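Tryptophane-5-halogenase (PDB 5UAO) is a FAD-dependent halogenase that probably chlorinates a tryptophan side chain of a lanthipeptide, giving the 5-chlorotryptophan of NAI-107. Local coordinates at residues 92-97 with 172-177; 149-154 with 497-502; 261-266 with 292-297; 268-273 with 504-509. All coordinates share one frame; numbering follows the deposited sequence.

Interaction 1 of 4, residues 92-97 with 172-177; sequences EFYQHV and FAYHMD
Phe93 and Tyr174 meet as an oblique aromatic pair: Phe93 CE2 stands over one face of the Tyr174 ring, 3.5 Å from Tyr174 CE2, with the planes 32° apart. Tyr94 OH lies at the edge of the Tyr174 ring, 3.6 Å from Tyr174 CE1; the planes of these two rings are 82° apart, and Tyr94 completes a three-ring aromatic cluster. Met176 SD sits at the edge of the Phe93 ring, 3.7 Å from Phe93 CZ, a Met-aromatic contact to which the methionine is led by its first torsion (chi1 -55°), with CG anti to the carbonyl carbon and beside the backbone N. Beside it, Val97 CG1 packs on Met176 CB at 3.9 Å.

Water 1 joins the two phenols, 2.6 Å from Tyr94 OH and 2.7 Å from Tyr174 OH, so one water bridges the two buried hydroxyls. Each has a further partner: Trp101 NE1 for Tyr94 OH, His83 NE2 for Tyr174 OH. A leucine in place of Tyr174 would probably leave water 1 and His83 without their phenol oxygen and open a gap beside Phe93.

The Met176 side chain is about 7 Å from the bound FAD, which places this core close to the flavin-adenine dinucleotide. Leu82 of helix 76-85 touches both Phe93 and Tyr174, Leu181 and Tyr184 of helix 178-191 cover Phe93 further, and strand 173-175 pairs with strand 100-102.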
loop_
_atom_site.group_PDB
_atom_site.type_symbol
_atom_site.label_atom_id
_atom_site.label_comp_id
_atom_site.label_asym_id
_atom_site.label_seq_id
_atom_site.Cartn_x
_atom_site.Cartn_y
_atom_site.Cartn_z
ATOM N N GLU A 92 1.910 -10.595 34.952
ATOM C CA GLU A 92 1.115 -11.812 34.989
ATOM C C GLU A 92 1.398 -12.761 33.824
ATOM O O GLU A 92 1.467 -13.971 33.991
ATOM C CB GLU A 92 -0.380 -11.469 34.969
ATOM C CG GLU A 92 -1.288 -12.654 35.299
ATOM C CD GLU A 92 -2.774 -12.280 35.340
ATOM O OE1 GLU A 92 -3.337 -11.853 34.291
ATOM O OE2 GLU A 92 -3.371 -12.444 36.439
ATOM N N PHE A 93 1.505 -12.198 32.652
ATOM C CA PHE A 93 1.883 -12.973 31.442
ATOM C C PHE A 93 3.225 -13.652 31.655
ATOM O O PHE A 93 3.390 -14.885 31.405
ATOM C CB PHE A 93 1.904 -12.076 30.218
ATOM C CG PHE A 93 2.270 -12.782 28.946
ATOM C CD1 PHE A 93 1.333 -13.501 28.262
ATOM C CD2 PHE A 93 3.564 -12.677 28.422
ATOM C CE1 PHE A 93 1.653 -14.140 27.071
ATOM C CE2 PHE A 93 3.878 -13.318 27.251
ATOM C CZ PHE A 93 2.918 -14.048 26.585
ATOM N N TYR A 94 4.183 -12.902 32.169
ATOM C CA TYR A 94 5.493 -13.488 32.385
ATOM C C TYR A 94 5.466 -14.594 33.435
ATOM O O TYR A 94 6.155 -15.639 33.343
ATOM C CB TYR A 94 6.554 -12.443 32.750
ATOM C CG TYR A 94 7.272 -11.834 31.557
ATOM C CD1 TYR A 94 6.599 -11.098 30.617
ATOM C CD2 TYR A 94 8.637 -11.933 31.422
ATOM C CE1 TYR A 94 7.240 -10.524 29.559
ATOM C CE2 TYR A 94 9.301 -11.337 30.362
ATOM C CZ TYR A 94 8.600 -10.671 29.424
ATOM O OH TYR A 94 9.279 -10.077 28.392
ATOM N N GLN A 95 4.640 -14.384 34.423
ATOM C CA GLN A 95 4.536 -15.337 35.488
ATOM C C GLN A 95 3.880 -16.642 35.002
ATOM O O GLN A 95 4.294 -17.712 35.364
ATOM C CB GLN A 95 3.707 -14.687 36.627
ATOM C CG GLN A 95 3.460 -15.561 37.830
ATOM C CD GLN A 95 4.766 -16.006 38.456
ATOM O OE1 GLN A 95 5.797 -15.317 38.339
ATOM N NE2 GLN A 95 4.743 -17.165 39.115
ATOM N N HIS A 96 2.819 -16.538 34.235
ATOM C CA HIS A 96 2.064 -17.705 33.833
ATOM C C HIS A 96 2.603 -18.321 32.570
ATOM O O HIS A 96 2.525 -19.535 32.395
ATOM C CB HIS A 96 0.626 -17.333 33.581
ATOM C CG HIS A 96 -0.196 -17.238 34.814
ATOM N ND1 HIS A 96 -0.002 -16.264 35.771
ATOM C CD2 HIS A 96 -1.227 -17.991 35.245
ATOM C CE1 HIS A 96 -0.878 -16.427 36.746
ATOM N NE2 HIS A 96 -1.624 -17.475 36.458
ATOM N N VAL A 97 3.097 -17.529 31.645
ATOM C CA VAL A 97 3.491 -18.162 30.335
ATOM C C VAL A 97 4.994 -18.476 30.281
ATOM O O VAL A 97 5.423 -19.394 29.567
ATOM C CB VAL A 97 3.064 -17.295 29.155
ATOM C CG1 VAL A 97 3.537 -17.890 27.787
ATOM C CG2 VAL A 97 1.559 -17.132 29.198
ATOM N N PHE A 172 11.308 -6.772 19.242
ATOM C CA PHE A 172 11.584 -8.195 19.563
ATOM C C PHE A 172 10.257 -8.889 19.790
ATOM O O PHE A 172 9.193 -8.248 19.975
ATOM C CB PHE A 172 12.513 -8.329 20.812
ATOM C CG PHE A 172 11.788 -7.961 22.122
ATOM C CD1 PHE A 172 11.689 -6.623 22.536
ATOM C CD2 PHE A 172 11.126 -8.936 22.850
ATOM C CE1 PHE A 172 10.955 -6.287 23.669
ATOM C CE2 PHE A 172 10.416 -8.626 24.014
ATOM C CZ PHE A 172 10.339 -7.285 24.426
ATOM N N ALA A 173 10.302 -10.222 19.852
ATOM C CA ALA A 173 9.098 -11.030 19.958
ATOM C C ALA A 173 9.289 -12.078 21.028
ATOM O O ALA A 173 10.312 -12.098 21.742
ATOM C CB ALA A 173 8.786 -11.672 18.637
ATOM N N TYR A 174 8.235 -12.857 21.235
ATOM C CA TYR A 174 8.262 -13.887 22.229
ATOM C C TYR A 174 8.375 -15.266 21.600
ATOM O O TYR A 174 7.816 -15.563 20.514
ATOM C CB TYR A 174 6.982 -13.894 23.031
ATOM C CG TYR A 174 6.697 -12.650 23.891
ATOM C CD1 TYR A 174 7.681 -12.074 24.676
ATOM C CD2 TYR A 174 5.399 -12.141 23.989
ATOM C CE1 TYR A 174 7.405 -10.964 25.459
ATOM C CE2 TYR A 174 5.098 -11.050 24.831
ATOM C CZ TYR A 174 6.123 -10.463 25.549
ATOM O OH TYR A 174 5.840 -9.381 26.391
ATOM N N HIS A 175 8.972 -16.149 22.362
ATOM C CA HIS A 175 8.709 -17.600 22.224
ATOM C C HIS A 175 7.884 -18.029 23.447
ATOM O O HIS A 175 8.194 -17.645 24.618
ATOM C CB HIS A 175 9.997 -18.419 22.231
ATOM C CG HIS A 175 11.008 -18.067 21.200
ATOM N ND1 HIS A 175 12.284 -17.660 21.537
ATOM C CD2 HIS A 175 11.009 -18.181 19.849
ATOM C CE1 HIS A 175 12.989 -17.452 20.439
ATOM N NE2 HIS A 175 12.246 -17.795 19.406
ATOM N N MET A 176 6.827 -18.798 23.197
ATOM C CA MET A 176 5.810 -19.150 24.215
ATOM C C MET A 176 5.444 -20.637 24.129
ATOM O O MET A 176 4.976 -21.126 23.079
ATOM C CB MET A 176 4.539 -18.316 24.038
ATOM C CG MET A 176 4.774 -16.821 24.044
ATOM S SD MET A 176 3.361 -15.890 23.438
ATOM C CE MET A 176 3.357 -16.382 21.727
ATOM N N ASP A 177 5.681 -21.353 25.214
ATOM C CA ASP A 177 5.194 -22.697 25.372
ATOM C C ASP A 177 3.719 -22.759 25.138
ATOM O O ASP A 177 2.940 -22.060 25.785
ATOM C CB ASP A 177 5.499 -23.196 26.787
ATOM C CG ASP A 177 5.026 -24.595 27.009
ATOM O OD1 ASP A 177 5.815 -25.471 26.621
ATOM O OD2 ASP A 177 3.895 -24.819 27.547
HETATM O O HOH W 1 8.124 -8.117 27.209
#

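Interaction 2 of 4, residues 149-154 with 497-502; sequences MTEDRV and SLASRG
Arg153 NH1 donates to Gly502 O at 2.9 Å, the N-H...O angle 152°, and comes in nearly along the C=O axis. Gly502 O itself lies close to the edge of the guanidinium, 15° out of its plane. Extended from CG to NE, the arginine lays its aliphatic part over the backbone, with Arg153 CD 3.4 Å from Ala499 O. Ser500 O lies over one face of the guanidinium without bonding to it. The carbonyl oxygens may partly offset the charge of Arg153, whose NH2 lies near NH2 of Arg504.

Glu151 bends at chi2 (-87°) and brings its carboxylate alongside Ser500, OE1 4.0 Å from Ser500 CA. Water 2 lies between them, 3.1 Å from Glu151 OE1 and 3.2 Å from Ser500 O. Gly502 CA approaches Val154 O to 3.2 Å in a CA-H...O contact, so near that a CB at this position would clash with it.

Shortening Arg153 to an alanine would take away the guanidinium, and Gly502 O would probably lose its donor while the carbonyls of Ala499 and Ser500 lose their cover.

Two helix C-termini thus come together: helix 144-151 closes in a Schellman motif, with Asp152 at positive phi, and the arginine just beyond it reaches the carbonyl groups where helix 485-501 runs out.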
loop_
_atom_site.group_PDB
_atom_site.type_symbol
_atom_site.label_atom_id
_atom_site.label_comp_id
_atom_site.label_asym_id
_atom_site.label_seq_id
_atom_site.Cartn_x
_atom_site.Cartn_y
_atom_site.Cartn_z
ATOM N N MET A 149 22.542 -11.291 18.323
ATOM C CA MET A 149 22.319 -12.707 17.989
ATOM C C MET A 149 23.603 -13.544 17.824
ATOM O O MET A 149 23.700 -14.659 18.366
ATOM C CB MET A 149 21.410 -12.824 16.774
ATOM C CG MET A 149 19.981 -12.344 16.995
ATOM S SD MET A 149 18.951 -12.737 15.514
ATOM C CE MET A 149 19.240 -11.375 14.681
ATOM N N THR A 150 24.562 -13.038 17.072
ATOM C CA THR A 150 25.839 -13.764 16.955
ATOM C C THR A 150 26.654 -13.836 18.274
ATOM O O THR A 150 27.444 -14.752 18.460
ATOM C CB THR A 150 26.738 -13.280 15.803
ATOM O OG1 THR A 150 27.043 -11.886 15.965
ATOM C CG2 THR A 150 26.026 -13.504 14.458
ATOM N N GLU A 151 26.440 -12.910 19.182
ATOM C CA GLU A 151 27.021 -13.007 20.528
ATOM C C GLU A 151 26.203 -13.870 21.478
ATOM O O GLU A 151 26.677 -14.141 22.574
ATOM C CB GLU A 151 27.141 -11.631 21.161
ATOM C CG GLU A 151 27.942 -10.637 20.362
ATOM C CD GLU A 151 29.435 -10.678 20.651
ATOM O OE1 GLU A 151 29.873 -11.334 21.628
ATOM O OE2 GLU A 151 30.155 -10.005 19.885
ATOM N N ASP A 152 24.995 -14.312 21.095
ATOM C CA ASP A 152 24.047 -14.929 22.018
ATOM C C ASP A 152 23.855 -14.065 23.288
ATOM O O ASP A 152 23.863 -14.571 24.412
ATOM C CB ASP A 152 24.438 -16.384 22.403
ATOM C CG ASP A 152 24.233 -17.383 21.244
ATOM O OD1 ASP A 152 23.230 -17.317 20.584
ATOM O OD2 ASP A 152 25.111 -18.216 20.943
ATOM N N ARG A 153 23.633 -12.765 23.104
ATOM C CA ARG A 153 23.410 -11.870 24.235
ATOM C C ARG A 153 22.176 -11.045 23.931
ATOM O O ARG A 153 21.657 -11.083 22.791
ATOM C CB ARG A 153 24.675 -10.988 24.434
ATOM C CG ARG A 153 25.793 -11.713 25.169
ATOM C CD ARG A 153 27.063 -10.894 25.131
ATOM N NE ARG A 153 28.200 -11.664 25.610
ATOM C CZ ARG A 153 28.411 -11.987 26.874
ATOM N NH1 ARG A 153 27.572 -11.603 27.817
ATOM N NH2 ARG A 153 29.470 -12.729 27.199
ATOM N N VAL A 154 21.695 -10.297 24.916
ATOM C CA VAL A 154 20.485 -9.499 24.779
ATOM C C VAL A 154 20.780 -8.069 25.265
ATOM O O VAL A 154 21.667 -7.889 26.081
ATOM C CB VAL A 154 19.285 -10.099 25.542
ATOM C CG1 VAL A 154 18.902 -11.483 25.043
ATOM C CG2 VAL A 154 19.542 -10.192 27.058
ATOM N N SER A 497 30.506 -3.077 20.447
ATOM C CA SER A 497 30.663 -2.722 21.848
ATOM C C SER A 497 29.435 -3.026 22.706
ATOM O O SER A 497 29.516 -3.802 23.678
ATOM C CB SER A 497 31.014 -1.247 21.946
ATOM O OG SER A 497 31.505 -1.027 23.225
ATOM N N LEU A 498 28.308 -2.435 22.343
ATOM C CA LEU A 498 27.059 -2.741 22.974
ATOM C C LEU A 498 26.668 -4.214 22.890
ATOM O O LEU A 498 26.103 -4.762 23.834
ATOM C CB LEU A 498 25.926 -1.920 22.332
ATOM C CG LEU A 498 25.768 -0.466 22.696
ATOM C CD1 LEU A 498 24.687 0.192 21.872
ATOM C CD2 LEU A 498 25.483 -0.370 24.179
ATOM N N ALA A 499 26.880 -4.856 21.751
ATOM C CA ALA A 499 26.414 -6.233 21.650
ATOM C C ALA A 499 27.223 -7.178 22.564
ATOM O O ALA A 499 26.662 -8.047 23.259
ATOM C CB ALA A 499 26.438 -6.711 20.181
ATOM N N SER A 500 28.540 -7.005 22.584
ATOM C CA SER A 500 29.389 -7.828 23.449
ATOM C C SER A 500 29.188 -7.649 24.976
ATOM O O SER A 500 29.574 -8.529 25.707
ATOM C CB SER A 500 30.862 -7.627 23.123
ATOM O OG SER A 500 31.189 -6.273 23.254
ATOM N N ARG A 501 28.627 -6.529 25.429
ATOM C CA ARG A 501 28.408 -6.263 26.854
ATOM C C ARG A 501 26.995 -6.627 27.341
ATOM O O ARG A 501 26.709 -6.536 28.537
ATOM C CB ARG A 501 28.662 -4.777 27.157
ATOM C CG ARG A 501 30.055 -4.386 26.733
ATOM C CD ARG A 501 30.549 -3.140 27.408
ATOM N NE ARG A 501 29.721 -1.967 27.138
ATOM C CZ ARG A 501 29.836 -1.188 26.063
ATOM N NH1 ARG A 501 30.722 -1.489 25.118
ATOM N NH2 ARG A 501 29.057 -0.112 25.909
ATOM N N GLY A 502 26.107 -7.079 26.436
ATOM C CA GLY A 502 24.758 -7.438 26.852
ATOM C C GLY A 502 24.775 -8.634 27.769
ATOM O O GLY A 502 25.662 -9.465 27.716
HETATM O O HOH W 2 31.244 -10.933 24.333
#

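Interaction 3 of 4, residues 261-266 with 292-297; sequences TGTLAH and SDHLGY
The His266 ring carries Ser292 CA over one face, a CH-pi contact with 3.7 Å from Ser292 CA to the ring centroid, and Asp293 OD1 at its edge, 3.5 Å from His266 CD2. Ring and carboxylate planes stand 84° apart. The torsion of His266 (chi1 51°) sets its ring between backbone N and carbonyl carbon, turned back over the start of the partner strand. Both ring nitrogens bond further off, NE2 to Thr289 O and ND1 to Gly268 N; Asp293 OD2 makes a salt bridge with Lys271. The second imidazole, that of His294, has Ser292 OG at its edge and in plane, while Thr263 CG2 lies 3.7 Å from His294 CD2, the two side chains side by side. His294 ND1 is hydrogen-bonded to Glu72.

The backbones form an antiparallel pair. Leu264 N gives to Asp293 O at 2.8 Å, and Asp293 N returns a bond to Leu264 O. Gly262 and Leu295 form the second hydrogen-bonded pair, with Gly262 N 3.0 Å from Leu295 O. Between them, at a non-hydrogen-bonded pair, Thr263 CA makes a CA-H...O contact with Asp293 O (3.1 Å). Thr261, Thr263 and His294 share one face; Leu264, Asp293 and Leu295 share the other, where Leu264 CB meets Leu295 CD1 at 4.1 Å.

The side chain of Thr261 is about 6 Å from the bound FAD. In the mixed sheet, strand 282-288 flanks strand 293-299 and strand 324-327 flanks strand 258-264, and Met313 of helix 306-316 packs on Leu295.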
loop_
_atom_site.group_PDB
_atom_site.type_symbol
_atom_site.label_atom_id
_atom_site.label_comp_id
_atom_site.label_asym_id
_atom_site.label_seq_id
_atom_site.Cartn_x
_atom_site.Cartn_y
_atom_site.Cartn_z
ATOM N N THR A 261 7.965 -33.367 15.852
ATOM C CA THR A 261 8.406 -32.521 16.932
ATOM C C THR A 261 9.107 -33.262 18.076
ATOM O O THR A 261 8.892 -34.491 18.312
ATOM C CB THR A 261 7.202 -31.726 17.523
ATOM O OG1 THR A 261 6.222 -32.619 18.095
ATOM C CG2 THR A 261 6.590 -30.871 16.448
ATOM N N GLY A 262 9.905 -32.513 18.828
ATOM C CA GLY A 262 10.567 -33.103 19.983
ATOM C C GLY A 262 11.222 -32.019 20.835
ATOM O O GLY A 262 11.134 -30.857 20.484
ATOM N N THR A 263 11.839 -32.386 21.974
ATOM C CA THR A 263 12.542 -31.398 22.829
ATOM C C THR A 263 13.967 -31.849 23.039
ATOM O O THR A 263 14.251 -33.062 23.026
ATOM C CB THR A 263 11.849 -31.198 24.225
ATOM O OG1 THR A 263 11.949 -32.404 24.970
ATOM C CG2 THR A 263 10.338 -30.835 24.100
ATOM N N LEU A 264 14.832 -30.893 23.296
ATOM C CA LEU A 264 16.257 -31.111 23.493
ATOM C C LEU A 264 16.762 -30.213 24.660
ATOM O O LEU A 264 16.479 -29.017 24.712
ATOM C CB LEU A 264 16.980 -30.680 22.234
ATOM C CG LEU A 264 18.502 -30.956 22.118
ATOM C CD1 LEU A 264 18.855 -32.450 22.135
ATOM C CD2 LEU A 264 19.075 -30.285 20.883
ATOM N N ALA A 265 17.492 -30.785 25.580
ATOM C CA ALA A 265 18.009 -30.044 26.709
ATOM C C ALA A 265 18.946 -28.969 26.258
ATOM O O ALA A 265 19.673 -29.176 25.307
ATOM C CB ALA A 265 18.742 -30.991 27.651
ATOM N N HIS A 266 18.969 -27.833 26.950
ATOM C CA HIS A 266 19.900 -26.730 26.570
ATOM C C HIS A 266 20.853 -26.254 27.701
ATOM O O HIS A 266 21.590 -25.290 27.523
ATOM C CB HIS A 266 19.132 -25.494 26.028
ATOM C CG HIS A 266 18.007 -25.012 26.892
ATOM N ND1 HIS A 266 18.013 -25.141 28.260
ATOM C CD2 HIS A 266 16.835 -24.397 26.586
ATOM C CE1 HIS A 266 16.886 -24.658 28.762
ATOM N NE2 HIS A 266 16.162 -24.185 27.768
ATOM N N SER A 292 13.582 -26.219 28.130
ATOM C CA SER A 292 14.276 -26.930 27.053
ATOM C C SER A 292 14.104 -26.246 25.663
ATOM O O SER A 292 13.315 -25.331 25.523
ATOM C CB SER A 292 13.730 -28.335 26.941
ATOM O OG SER A 292 12.379 -28.284 26.498
ATOM N N ASP A 293 14.858 -26.701 24.679
ATOM C CA ASP A 293 14.666 -26.324 23.284
ATOM C C ASP A 293 13.534 -27.188 22.702
ATOM O O ASP A 293 13.520 -28.410 22.867
ATOM C CB ASP A 293 15.925 -26.474 22.490
ATOM C CG ASP A 293 16.917 -25.338 22.702
ATOM O OD1 ASP A 293 16.533 -24.229 23.098
ATOM O OD2 ASP A 293 18.088 -25.498 22.322
ATOM N N HIS A 294 12.561 -26.516 22.050
ATOM C CA HIS A 294 11.489 -27.174 21.317
ATOM C C HIS A 294 11.862 -27.198 19.814
ATOM O O HIS A 294 12.172 -26.181 19.196
ATOM C CB HIS A 294 10.193 -26.486 21.519
ATOM C CG HIS A 294 9.648 -26.621 22.892
ATOM N ND1 HIS A 294 8.364 -26.245 23.205
ATOM C CD2 HIS A 294 10.181 -27.121 24.031
ATOM C CE1 HIS A 294 8.102 -26.561 24.466
ATOM N NE2 HIS A 294 9.224 -26.991 25.008
ATOM N N LEU A 295 11.849 -28.387 19.247
ATOM C CA LEU A 295 12.289 -28.568 17.881
ATOM C C LEU A 295 11.161 -29.128 17.004
ATOM O O LEU A 295 10.281 -29.848 17.472
ATOM C CB LEU A 295 13.500 -29.514 17.865
ATOM C CG LEU A 295 14.840 -28.855 18.075
ATOM C CD1 LEU A 295 15.050 -28.370 19.475
ATOM C CD2 LEU A 295 15.913 -29.885 17.793
ATOM N N GLY A 296 11.263 -28.854 15.700
ATOM C CA GLY A 296 10.388 -29.480 14.726
ATOM C C GLY A 296 10.993 -29.558 13.340
ATOM O O GLY A 296 11.385 -28.545 12.754
ATOM N N TYR A 297 11.079 -30.774 12.837
ATOM C CA TYR A 297 11.534 -31.028 11.472
ATOM C C TYR A 297 10.327 -31.048 10.548
ATOM O O TYR A 297 9.497 -31.958 10.550
ATOM C CB TYR A 297 12.272 -32.353 11.433
ATOM C CG TYR A 297 12.820 -32.785 10.133
ATOM C CD1 TYR A 297 12.823 -31.956 9.010
ATOM C CD2 TYR A 297 13.484 -34.022 10.036
ATOM C CE1 TYR A 297 13.374 -32.387 7.815
ATOM C CE2 TYR A 297 14.054 -34.420 8.858
ATOM C CZ TYR A 297 14.038 -33.594 7.777
ATOM O OH TYR A 297 14.615 -34.013 6.593
#

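Interaction 4 of 4, residues 268-273 with 504-509; sequences GHLKPY and RQSEAL
An inverse gamma turn centred on Pro272 closes the loop 268-273, which lies against the N-terminal turn of helix 505-514; the weak bond of the turn runs from Tyr273 N to Lys271 O. The loop meets the helix through Leu270, Gln505 and two bridging waters. Leu270 points its side chain at the helix, and Leu270 CD1 reaches Leu509 CD1 at 3.9 Å and Ser506 CB at 4.2 Å, so the methyl group rests on side chains three residues apart, on one side of the helix. With CG anti to the carbonyl carbon (chi1 -44°), the branch swings beside its own backbone N and toward this side.

Gln505 is buried against the same loop. Its CG is anti to the backbone N (chi1 169°) and the chain beyond is extended, which carries the amide in beside the carbonyl groups of Leu270 and Lys271, while Gln505 CB lies 3.6 Å from Leu270 O. The glutamine also touches Thr100 and Trp101 of strand 100-102, and Trp101 packs on Leu509 as well. Pro272 touches Leu103 and Val154.

Water 4 links the backbones: it gives to Leu270 O at 3.0 Å and accepts a hydrogen bond from Gln505 N at 2.7 Å, so an amide at the start of the helix is satisfied through solvent. Further along, water 3 donates to Gly268 O at 2.7 Å and lies 2.5 Å from Ser506 OG.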
loop_
_atom_site.group_PDB
_atom_site.type_symbol
_atom_site.label_atom_id
_atom_site.label_comp_id
_atom_site.label_asym_id
_atom_site.label_seq_id
_atom_site.Cartn_x
_atom_site.Cartn_y
_atom_site.Cartn_z
ATOM N N GLY A 268 20.007 -24.742 30.431
ATOM C CA GLY A 268 19.655 -23.374 30.811
ATOM C C GLY A 268 20.225 -22.216 29.991
ATOM O O GLY A 268 19.981 -21.039 30.322
ATOM N N HIS A 269 20.988 -22.509 28.945
ATOM C CA HIS A 269 21.461 -21.511 28.015
ATOM C C HIS A 269 20.395 -21.196 26.947
ATOM O O HIS A 269 20.037 -22.076 26.124
ATOM C CB HIS A 269 22.810 -21.975 27.408
ATOM C CG HIS A 269 23.804 -22.351 28.472
ATOM N ND1 HIS A 269 24.595 -21.416 29.129
ATOM C CD2 HIS A 269 24.034 -23.542 29.096
ATOM C CE1 HIS A 269 25.306 -22.026 30.062
ATOM N NE2 HIS A 269 24.984 -23.315 30.068
ATOM N N LEU A 270 19.859 -19.964 26.956
ATOM C CA LEU A 270 18.644 -19.642 26.188
ATOM C C LEU A 270 19.075 -18.775 25.001
ATOM O O LEU A 270 19.479 -17.630 25.163
ATOM C CB LEU A 270 17.531 -18.992 27.035
ATOM C CG LEU A 270 17.248 -19.602 28.399
ATOM C CD1 LEU A 270 16.168 -18.833 29.135
ATOM C CD2 LEU A 270 16.817 -21.051 28.264
ATOM N N LYS A 271 19.093 -19.371 23.797
ATOM C CA LYS A 271 19.390 -18.614 22.586
ATOM C C LYS A 271 18.310 -17.540 22.317
ATOM O O LYS A 271 17.112 -17.825 22.399
ATOM C CB LYS A 271 19.524 -19.564 21.372
ATOM C CG LYS A 271 20.722 -20.484 21.459
ATOM C CD LYS A 271 20.683 -21.586 20.389
ATOM C CE LYS A 271 19.600 -22.625 20.673
ATOM N NZ LYS A 271 19.905 -23.642 21.684
ATOM N N PRO A 272 18.725 -16.295 22.061
ATOM C CA PRO A 272 17.758 -15.193 21.874
ATOM C C PRO A 272 17.229 -15.049 20.457
ATOM O O PRO A 272 17.181 -13.942 19.890
ATOM C CB PRO A 272 18.572 -13.946 22.301
ATOM C CG PRO A 272 19.970 -14.283 21.923
ATOM C CD PRO A 272 20.095 -15.752 22.258
ATOM N N TYR A 273 16.775 -16.165 19.913
ATOM C CA TYR A 273 16.324 -16.247 18.584
ATOM C C TYR A 273 15.740 -17.653 18.299
ATOM O O TYR A 273 15.993 -18.635 19.001
ATOM C CB TYR A 273 17.481 -15.881 17.600
ATOM C CG TYR A 273 18.748 -16.652 17.856
ATOM C CD1 TYR A 273 18.877 -18.007 17.446
ATOM C CD2 TYR A 273 19.823 -16.027 18.458
ATOM C CE1 TYR A 273 20.043 -18.716 17.725
ATOM C CE2 TYR A 273 20.992 -16.701 18.726
ATOM C CZ TYR A 273 21.106 -18.017 18.378
ATOM O OH TYR A 273 22.260 -18.654 18.636
ATOM N N ARG A 504 23.561 -12.314 29.190
ATOM C CA ARG A 504 22.942 -13.543 28.713
ATOM C C ARG A 504 21.505 -13.454 28.956
ATOM O O ARG A 504 21.097 -12.844 29.974
ATOM C CB ARG A 504 23.477 -14.727 29.452
ATOM C CG ARG A 504 24.944 -14.928 29.140
ATOM C CD ARG A 504 25.212 -15.275 27.688
ATOM N NE ARG A 504 26.651 -15.518 27.528
ATOM C CZ ARG A 504 27.305 -15.546 26.358
ATOM N NH1 ARG A 504 26.686 -15.370 25.199
ATOM N NH2 ARG A 504 28.603 -15.769 26.340
ATOM N N GLN A 505 20.709 -14.142 28.124
ATOM C CA GLN A 505 19.239 -13.970 28.233
ATOM C C GLN A 505 18.696 -14.357 29.611
ATOM O O GLN A 505 17.765 -13.720 30.153
ATOM C CB GLN A 505 18.508 -14.713 27.087
ATOM C CG GLN A 505 17.046 -14.792 27.307
ATOM C CD GLN A 505 16.195 -15.341 26.148
ATOM O OE1 GLN A 505 16.623 -16.111 25.242
ATOM N NE2 GLN A 505 14.980 -15.010 26.240
ATOM N N SER A 506 19.222 -15.429 30.170
ATOM C CA SER A 506 18.583 -16.036 31.279
ATOM C C SER A 506 18.607 -15.022 32.504
ATOM O O SER A 506 17.565 -14.825 33.205
ATOM C CB SER A 506 19.283 -17.367 31.608
ATOM O OG SER A 506 18.627 -17.953 32.737
ATOM N N GLU A 507 19.729 -14.318 32.661
ATOM C CA GLU A 507 19.878 -13.267 33.702
ATOM C C GLU A 507 18.903 -12.091 33.482
ATOM O O GLU A 507 18.266 -11.566 34.406
ATOM C CB GLU A 507 21.312 -12.724 33.719
ATOM C CG GLU A 507 21.588 -11.857 34.968
ATOM C CD GLU A 507 23.033 -11.371 35.078
ATOM O OE1 GLU A 507 23.939 -12.006 34.464
ATOM O OE2 GLU A 507 23.257 -10.327 35.768
ATOM N N ALA A 508 18.757 -11.711 32.219
ATOM C CA ALA A 508 17.878 -10.632 31.864
ATOM C C ALA A 508 16.398 -10.942 32.075
ATOM O O ALA A 508 15.654 -10.050 32.505
ATOM C CB ALA A 508 18.154 -10.202 30.434
ATOM N N LEU A 509 15.959 -12.176 31.783
ATOM C CA LEU A 509 14.582 -12.587 32.048
ATOM C C LEU A 509 14.299 -12.528 33.571
ATOM O O LEU A 509 13.227 -12.132 33.984
ATOM C CB LEU A 509 14.286 -14.022 31.562
ATOM C CG LEU A 509 14.243 -14.216 30.070
ATOM C CD1 LEU A 509 14.034 -15.687 29.777
ATOM C CD2 LEU A 509 13.072 -13.405 29.517
HETATM O O HOH W 3 18.401 -20.466 32.405
HETATM O O HOH W 4 21.435 -15.445 25.893
#

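Along the chain interaction 1 closes before interactions 3 and 4 open; these two cross, their segments alternating, and interaction 2 crosses both 1 and 4. Helix 505-514 comes right after helix 485-501, so interactions 2 and 4, centres 11 Å apart, hold consecutive C-terminal helices, with Asp152 OD1 2.6 Å from Tyr273 OH. Loop 268-273 joins interaction 4 to interaction 3 through the Lys271-Asp293 salt bridge, their centres 16 Å apart, and to interaction 1 where Tyr273 packs on His175. Interactions 1 and 3 touch at Asp177 and His294 and both approach the FAD, while interaction 2 lies outermost, joining helix 485-501 to helix 144-151.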